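Side-chain contact in carbohydrate binding protein (Flavobacterium johnsoniae, PDB 3HZB), which binds calcium ions through a betagamma-crystallin domain, the part described here, within a longer protein that probably also binds carbohydrate: residues L31-N35 with D36-S40. Residues are numbered along the deposited sequence; the frame is centred on the assembly and turned at random.
With CA (calcium ion), chain L; CA (calcium ion), chain M.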
# COMPACT_ATOMS: atom_id res chain seq x y z
N LEU B 31 20.52 -0.12 9.09
CA LEU B 31 19.27 0.59 9.34
C LEU B 31 18.61 0.01 10.59
O LEU B 31 17.55 0.48 11.01
CB LEU B 31 18.31 0.42 8.15
CG LEU B 31 18.77 0.97 6.81
CD1 LEU B 31 17.77 0.60 5.72
CD2 LEU B 31 18.91 2.48 6.92
N GLY B 32 19.24 -1.01 11.17
CA GLY B 32 18.70 -1.63 12.36
C GLY B 32 17.74 -2.77 12.05
O GLY B 32 17.17 -3.39 12.96
N VAL B 33 17.55 -3.04 10.77
CA VAL B 33 16.66 -4.11 10.32
C VAL B 33 17.40 -5.44 10.40
O VAL B 33 18.51 -5.58 9.88
CB VAL B 33 16.20 -3.86 8.86
CG1 VAL B 33 15.30 -4.99 8.39
CG2 VAL B 33 15.46 -2.53 8.79
N LEU B 34 16.78 -6.42 11.05
CA LEU B 34 17.39 -7.73 11.24
C LEU B 34 17.07 -8.79 10.19
O LEU B 34 16.08 -8.70 9.47
CB LEU B 34 17.00 -8.29 12.61
CG LEU B 34 17.51 -7.55 13.86
CD1 LEU B 34 16.71 -7.99 15.08
CD2 LEU B 34 18.99 -7.85 14.05
N ASN B 35 17.93 -9.80 10.15
CA ASN B 35 17.78 -10.93 9.24
C ASN B 35 16.57 -11.76 9.69
O ASN B 35 16.26 -11.78 10.88
CB ASN B 35 19.04 -11.79 9.30
CG ASN B 35 19.00 -12.95 8.34
OD1 ASN B 35 19.07 -14.11 8.74
ND2 ASN B 35 18.89 -12.64 7.06
N ASP B 36 15.91 -12.43 8.75
CA ASP B 36 14.76 -13.29 9.06
C ASP B 36 13.89 -12.63 10.12
O ASP B 36 13.58 -13.25 11.14
CB ASP B 36 15.24 -14.64 9.58
CG ASP B 36 15.99 -15.43 8.54
OD1 ASP B 36 16.10 -14.92 7.41
OD2 ASP B 36 16.47 -16.55 8.84
N ASP B 37 13.48 -11.39 9.87
CA ASP B 37 12.72 -10.64 10.87
C ASP B 37 11.57 -9.80 10.31
O ASP B 37 10.61 -9.53 11.02
CB ASP B 37 13.69 -9.73 11.62
CG ASP B 37 13.11 -9.17 12.91
OD1 ASP B 37 13.20 -7.94 13.10
OD2 ASP B 37 12.59 -9.94 13.73
N ILE B 38 11.66 -9.36 9.06
CA ILE B 38 10.61 -8.53 8.49
C ILE B 38 9.27 -9.27 8.39
O ILE B 38 9.24 -10.45 8.02
CB ILE B 38 11.03 -8.00 7.10
CG1 ILE B 38 12.25 -7.08 7.25
CG2 ILE B 38 9.87 -7.24 6.44
CD1 ILE B 38 12.88 -6.65 5.93
N SER B 39 8.18 -8.59 8.72
CA SER B 39 6.84 -9.19 8.67
C SER B 39 5.80 -8.43 7.85
O SER B 39 4.79 -9.01 7.45
CB SER B 39 6.31 -9.41 10.08
OG SER B 39 6.98 -10.48 10.68
N SER B 40 6.01 -7.14 7.64
CA SER B 40 5.07 -6.37 6.83
C SER B 40 5.82 -5.25 6.12
O SER B 40 6.94 -4.89 6.52
CB SER B 40 3.91 -5.83 7.68
OG SER B 40 4.33 -4.90 8.66
CA CA L . 8.77 -10.43 12.42
CA CA M . 16.68 -15.89 5.15
O HOH W 1 14.21 -9.64 7.62
O HOH W 2 13.98 -5.74 11.82
O HOH W 3 17.46 -18.03 6.81
O HOH W 4 10.37 -10.80 14.43
O HOH W 5 7.39 -12.49 13.29
O HOH W 6 6.89 -10.17 14.43
O HOH W 7 15.17 -17.91 4.33
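Asp37 folds back against Leu34 where the chain turns. Its CB lies 3.4 Å from the carbonyl O of Leu34 and 3.7 Å from the CB of Leu34. With CG anti to the backbone N (chi1 -165°), the carboxylate is carried beside the leucine, Asp37 CG passing 4.0 Å from Leu34 CB. At the tip the two oxygens part. OD1, 3.8 Å from Leu34 CB and near its CD1, accepts a hydrogen bond from a water that in turn accepts the backbone N-H of Leu34; OD2 accepts one from a water that ligates a calcium ion. The carboxylate is thus a second-shell group of that calcium. This loop gives the ion Asp37 O and Ser39 OG, serine's short side chain bringing OG within 2.5 Å of the calcium; Lys7 O, Asp77 OD1 and waters add to them. Another water, accepting from Ile38 N and donating to Leu34 O, bridges the turn.

Asp36 and Asn35 run alongside each other, amide and carboxylate planes inclined by 33°. Asp36 OD1 supplies a charged ligand to the second calcium at 2.5 Å, while Asn35 ND2 is hydrogen-bonded to Ser80, whose hydroxyl binds the same ion. Asp36-Asp37-Ile38-Ser39-Ser40 is the N/D-N/D-X-S/T-S motif: Asp36 gives one ion a side-chain oxygen, Asp37 the other its main-chain O.

Branched, apolar Val33 and Ile38 suit the buried side: Val33 CG1 meets Ile38 CD1 at 3.8 Å, and both residues pack on Val5 of strand 3-6. The loop leads from helix 25-29, touched by Val33 at Leu28, into strand 40-43.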